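Long-range contact in putative oxidoreductase molybdopterin-binding subunit (Sulfolobus tokodaii, PDB 4ZOH), which probably serves as the molybdopterin-binding subunit of an oxidoreductase of the aldehyde oxidase and xanthine dehydrogenase family, carrying a pterin cytosine dinucleotide cofactor: residues H254-V266 with L273-A285. Residues are numbered along the deposited sequence; the frame is centred on the assembly and turned at random.
Sequences HGRDKKLKFEVAV and LGIRGTLIANLGA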
loop_
_atom_site.group_PDB
_atom_site.type_symbol
_atom_site.label_atom_id
_atom_site.label_comp_id
_atom_site.label_asym_id
_atom_site.label_seq_id
_atom_site.Cartn_x
_atom_site.Cartn_y
_atom_site.Cartn_z
ATOM N N HIS A 254 -9.160 -29.022 -5.829
ATOM C CA HIS A 254 -9.453 -30.462 -6.099
ATOM C C HIS A 254 -8.752 -30.951 -7.334
ATOM O O HIS A 254 -8.774 -30.280 -8.348
ATOM C CB HIS A 254 -10.956 -30.713 -6.257
ATOM C CG HIS A 254 -11.746 -30.389 -5.042
ATOM N ND1 HIS A 254 -12.843 -31.135 -4.648
ATOM C CD2 HIS A 254 -11.593 -29.414 -4.110
ATOM C CE1 HIS A 254 -13.334 -30.632 -3.523
ATOM N NE2 HIS A 254 -12.588 -29.588 -3.167
ATOM N N GLY A 255 -8.066 -32.097 -7.242
ATOM C CA GLY A 255 -7.322 -32.602 -8.408
ATOM C C GLY A 255 -7.353 -34.108 -8.442
ATOM O O GLY A 255 -7.990 -34.722 -7.586
ATOM N N ARG A 256 -6.649 -34.706 -9.409
ATOM C CA ARG A 256 -6.585 -36.192 -9.561
ATOM C C ARG A 256 -7.985 -36.764 -9.983
ATOM O O ARG A 256 -8.468 -36.369 -11.023
ATOM C CB ARG A 256 -6.018 -36.904 -8.303
ATOM C CG ARG A 256 -4.597 -36.443 -7.964
ATOM C CD ARG A 256 -3.450 -36.897 -8.881
ATOM N NE ARG A 256 -2.157 -36.680 -8.169
ATOM C CZ ARG A 256 -1.351 -35.615 -8.312
ATOM N NH1 ARG A 256 -1.607 -34.664 -9.222
ATOM N NH2 ARG A 256 -0.204 -35.528 -7.617
ATOM N N ASP A 257 -8.525 -37.716 -9.227
ATOM C CA ASP A 257 -9.873 -38.242 -9.363
ATOM C C ASP A 257 -10.047 -38.873 -10.779
ATOM O O ASP A 257 -10.828 -38.353 -11.599
ATOM C CB ASP A 257 -10.943 -37.127 -9.086
ATOM C CG ASP A 257 -12.250 -37.707 -8.654
ATOM O OD1 ASP A 257 -12.278 -38.946 -8.635
ATOM O OD2 ASP A 257 -13.259 -37.014 -8.285
ATOM N N LYS A 258 -9.253 -39.913 -11.065
ATOM C CA LYS A 258 -9.307 -40.714 -12.303
ATOM C C LYS A 258 -9.293 -42.222 -12.028
ATOM O O LYS A 258 -8.618 -42.678 -11.115
ATOM C CB LYS A 258 -8.195 -40.332 -13.271
ATOM C CG LYS A 258 -8.137 -38.856 -13.534
ATOM C CD LYS A 258 -6.985 -38.498 -14.404
ATOM C CE LYS A 258 -7.143 -37.036 -14.800
ATOM N NZ LYS A 258 -7.054 -36.208 -13.532
ATOM N N LYS A 259 -10.043 -42.974 -12.828
ATOM C CA LYS A 259 -10.255 -44.430 -12.702
ATOM C C LYS A 259 -9.777 -45.125 -13.975
ATOM O O LYS A 259 -10.164 -44.706 -15.103
ATOM C CB LYS A 259 -11.763 -44.695 -12.551
ATOM C CG LYS A 259 -12.129 -46.048 -11.939
ATOM C CD LYS A 259 -13.621 -46.355 -12.015
ATOM C CE LYS A 259 -14.227 -46.202 -10.664
ATOM N NZ LYS A 259 -15.530 -46.891 -10.711
ATOM N N LEU A 260 -8.953 -46.169 -13.839
ATOM C CA LEU A 260 -8.595 -46.998 -15.018
ATOM C C LEU A 260 -9.133 -48.421 -14.893
ATOM O O LEU A 260 -8.784 -49.133 -13.923
ATOM C CB LEU A 260 -7.089 -47.025 -15.280
ATOM C CG LEU A 260 -6.700 -47.743 -16.549
ATOM C CD1 LEU A 260 -7.088 -46.921 -17.772
ATOM C CD2 LEU A 260 -5.188 -47.953 -16.535
ATOM N N LYS A 261 -10.036 -48.797 -15.827
ATOM C CA LYS A 261 -10.479 -50.206 -16.052
ATOM C C LYS A 261 -9.451 -50.698 -17.039
ATOM O O LYS A 261 -9.352 -50.151 -18.165
ATOM C CB LYS A 261 -11.866 -50.295 -16.700
ATOM C CG LYS A 261 -12.951 -49.348 -16.149
ATOM C CD LYS A 261 -13.750 -49.938 -14.982
ATOM C CE LYS A 261 -15.029 -49.172 -14.652
ATOM N NZ LYS A 261 -16.077 -49.386 -15.699
ATOM N N PHE A 262 -8.619 -51.665 -16.626
ATOM C CA PHE A 262 -7.467 -52.048 -17.496
ATOM C C PHE A 262 -7.478 -53.546 -17.780
ATOM O O PHE A 262 -8.045 -54.324 -17.032
ATOM C CB PHE A 262 -6.091 -51.588 -16.918
ATOM C CG PHE A 262 -5.558 -52.480 -15.807
ATOM C CD1 PHE A 262 -4.852 -53.671 -16.102
ATOM C CD2 PHE A 262 -5.799 -52.166 -14.480
ATOM C CE1 PHE A 262 -4.425 -54.521 -15.085
ATOM C CE2 PHE A 262 -5.344 -52.986 -13.460
ATOM C CZ PHE A 262 -4.641 -54.160 -13.764
ATOM N N GLU A 263 -6.801 -53.950 -18.842
ATOM C CA GLU A 263 -6.497 -55.335 -19.009
ATOM C C GLU A 263 -5.115 -55.332 -19.573
ATOM O O GLU A 263 -4.834 -54.600 -20.518
ATOM C CB GLU A 263 -7.527 -56.032 -19.943
ATOM C CG GLU A 263 -7.002 -57.250 -20.721
ATOM C CD GLU A 263 -8.084 -58.017 -21.497
ATOM O OE1 GLU A 263 -8.082 -59.290 -21.455
ATOM O OE2 GLU A 263 -8.945 -57.360 -22.136
ATOM N N VAL A 264 -4.225 -56.164 -19.007
ATOM C CA VAL A 264 -2.845 -56.105 -19.513
ATOM C C VAL A 264 -2.532 -57.464 -20.141
ATOM O O VAL A 264 -2.920 -58.522 -19.619
ATOM C CB VAL A 264 -1.816 -55.626 -18.396
ATOM C CG1 VAL A 264 -1.842 -56.534 -17.184
ATOM C CG2 VAL A 264 -0.405 -55.481 -18.905
ATOM N N ALA A 265 -1.792 -57.389 -21.236
ATOM C CA ALA A 265 -1.331 -58.543 -21.931
ATOM C C ALA A 265 0.159 -58.771 -21.695
ATOM O O ALA A 265 1.046 -57.965 -22.077
ATOM C CB ALA A 265 -1.623 -58.412 -23.427
ATOM N N VAL A 266 0.430 -59.935 -21.110
ATOM C CA VAL A 266 1.804 -60.297 -20.792
ATOM C C VAL A 266 2.245 -61.658 -21.319
ATOM O O VAL A 266 1.412 -62.593 -21.433
ATOM C CB VAL A 266 2.026 -60.263 -19.262
ATOM C CG1 VAL A 266 1.690 -58.863 -18.716
ATOM C CG2 VAL A 266 1.242 -61.373 -18.533
ATOM N N LEU A 273 3.127 -56.701 -22.936
ATOM C CA LEU A 273 2.985 -56.527 -24.394
ATOM C C LEU A 273 2.089 -55.326 -24.769
ATOM O O LEU A 273 2.426 -54.495 -25.645
ATOM C CB LEU A 273 2.474 -57.835 -25.033
ATOM C CG LEU A 273 3.398 -59.067 -24.886
ATOM C CD1 LEU A 273 2.558 -60.345 -24.924
ATOM C CD2 LEU A 273 4.470 -59.033 -25.965
ATOM N N GLY A 274 0.954 -55.236 -24.095
ATOM C CA GLY A 274 0.005 -54.246 -24.448
ATOM C C GLY A 274 -1.007 -54.123 -23.353
ATOM O O GLY A 274 -1.100 -55.029 -22.461
ATOM N N ILE A 275 -1.777 -53.022 -23.490
ATOM C CA ILE A 275 -2.869 -52.623 -22.566
ATOM C C ILE A 275 -4.121 -52.117 -23.290
ATOM O O ILE A 275 -4.045 -51.385 -24.229
ATOM C CB ILE A 275 -2.523 -51.363 -21.728
ATOM C CG1 ILE A 275 -1.055 -51.276 -21.413
ATOM C CG2 ILE A 275 -3.419 -51.314 -20.494
ATOM C CD1 ILE A 275 -0.682 -52.136 -20.248
ATOM N N ARG A 276 -5.274 -52.431 -22.762
ATOM C CA ARG A 276 -6.440 -51.716 -23.184
ATOM C C ARG A 276 -7.327 -51.490 -22.018
ATOM O O ARG A 276 -7.254 -52.232 -20.990
ATOM C CB ARG A 276 -7.213 -52.493 -24.243
ATOM C CG ARG A 276 -7.573 -53.901 -23.878
ATOM C CD ARG A 276 -7.870 -54.676 -25.171
ATOM N NE ARG A 276 -8.312 -55.998 -24.783
ATOM C CZ ARG A 276 -8.419 -57.060 -25.583
ATOM N NH1 ARG A 276 -8.144 -56.980 -26.892
ATOM N NH2 ARG A 276 -8.836 -58.205 -25.030
ATOM N N GLY A 277 -8.185 -50.483 -22.203
ATOM C CA GLY A 277 -9.335 -50.299 -21.335
ATOM C C GLY A 277 -9.898 -48.870 -21.365
ATOM O O GLY A 277 -9.782 -48.152 -22.360
ATOM N N THR A 278 -10.529 -48.498 -20.269
ATOM C CA THR A 278 -11.335 -47.325 -20.231
ATOM C C THR A 278 -10.804 -46.438 -19.067
ATOM O O THR A 278 -10.751 -46.884 -17.896
ATOM C CB THR A 278 -12.789 -47.748 -19.973
ATOM O OG1 THR A 278 -13.191 -48.623 -21.040
ATOM C CG2 THR A 278 -13.703 -46.559 -19.918
ATOM N N LEU A 279 -10.424 -45.205 -19.405
ATOM C CA LEU A 279 -10.063 -44.173 -18.377
ATOM C C LEU A 279 -11.226 -43.255 -18.102
ATOM O O LEU A 279 -11.676 -42.528 -19.029
ATOM C CB LEU A 279 -8.821 -43.366 -18.860
ATOM C CG LEU A 279 -8.369 -42.234 -17.911
ATOM C CD1 LEU A 279 -7.717 -42.813 -16.640
ATOM C CD2 LEU A 279 -7.476 -41.229 -18.625
ATOM N N ILE A 280 -11.733 -43.227 -16.872
ATOM C CA ILE A 280 -12.749 -42.227 -16.554
ATOM C C ILE A 280 -12.273 -41.073 -15.599
ATOM O O ILE A 280 -12.016 -41.315 -14.372
ATOM C CB ILE A 280 -14.007 -42.871 -15.954
ATOM C CG1 ILE A 280 -14.720 -43.751 -17.007
ATOM C CG2 ILE A 280 -14.997 -41.788 -15.556
ATOM C CD1 ILE A 280 -15.687 -44.743 -16.376
ATOM N N ALA A 281 -12.253 -39.832 -16.107
ATOM C CA ALA A 281 -11.793 -38.653 -15.321
ATOM C C ALA A 281 -12.947 -37.768 -14.902
ATOM O O ALA A 281 -13.870 -37.540 -15.687
ATOM C CB ALA A 281 -10.766 -37.874 -16.107
ATOM N N ASN A 282 -12.985 -37.389 -13.620
ATOM C CA ASN A 282 -14.052 -36.591 -13.068
ATOM C C ASN A 282 -13.716 -35.062 -13.113
ATOM O O ASN A 282 -12.878 -34.574 -12.334
ATOM C CB ASN A 282 -14.365 -37.075 -11.662
ATOM C CG ASN A 282 -15.601 -36.432 -11.096
ATOM O OD1 ASN A 282 -16.004 -35.412 -11.580
ATOM N ND2 ASN A 282 -16.146 -36.980 -10.022
ATOM N N LEU A 283 -14.302 -34.338 -14.065
ATOM C CA LEU A 283 -14.134 -32.876 -14.118
ATOM C C LEU A 283 -14.876 -32.069 -13.099
ATOM O O LEU A 283 -14.610 -30.854 -12.970
ATOM C CB LEU A 283 -14.490 -32.344 -15.466
ATOM C CG LEU A 283 -13.670 -32.853 -16.624
ATOM C CD1 LEU A 283 -14.114 -32.182 -17.911
ATOM C CD2 LEU A 283 -12.159 -32.710 -16.445
ATOM N N GLY A 284 -15.790 -32.705 -12.362
ATOM C CA GLY A 284 -16.746 -31.978 -11.504
ATOM C C GLY A 284 -17.554 -30.969 -12.383
ATOM O O GLY A 284 -17.696 -31.181 -13.566
ATOM N N ALA A 285 -18.050 -29.868 -11.812
ATOM C CA ALA A 285 -19.048 -28.967 -12.503
ATOM C C ALA A 285 -18.511 -28.204 -13.704
ATOM O O ALA A 285 -17.282 -28.017 -13.856
ATOM C CB ALA A 285 -19.731 -28.025 -11.500
HETATM O O HOH W 1 -14.901 -39.633 -8.960
HETATM O O HOH W 2 -13.061 -40.770 -12.075
#
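With chi1 of E263 at 152° placing CG anti to the backbone N, and that of R276 at 53° wedging CG between its own N and carbonyl carbon, the two side chains run alongside each other on one face of an antiparallel beta hairpin. R276 NE and NH2 each donate to E263 OE2 at 3.0 Å, in a salt bridge. The oxygen lies in the guanidinium plane, yet both nitrogens meet it from the same side of the carboxylate, whose plane is turned 66° from that of the guanidinium. A leucine in place of R276 would probably leave E263 OE2 without both of its cross-strand donors and the carboxylate without its charge partner across the hairpin. The hairpin joins two neighbouring strands of a mixed sheet in the molybdopterin cofactor-binding domain, with 149-161 next to 254-266 and 313-321 next to 272-282. Paired backbone bonds hold K259 to I280 and K261 to T278. G277 faces F262, where a beta carbon would clash with K261 O, 3.2 Å from G277 CA. On the face bearing L260, V264, I275 and L279, I275 CD1 packs against V264 CG2 at 3.6 Å; helix 288-304 meets L279, and helix 336-353 meets L260 and V264. K258 lays its chain along A281 CB, its CG 3.8 Å away, before NZ bonds R256 O and salt-bridges E294 and E338. Near the loop joining the strands, L273 and G274 both face A265, a classic beta bulge in which L273 N donates to A265 O at 2.6 Å. Towards the opposite end, D257, salt-bridged to R159, lies across from N282; one water joins the two groups, donating to D257 OD1 at 2.7 Å and accepting from N282 ND2 at 3.1 Å.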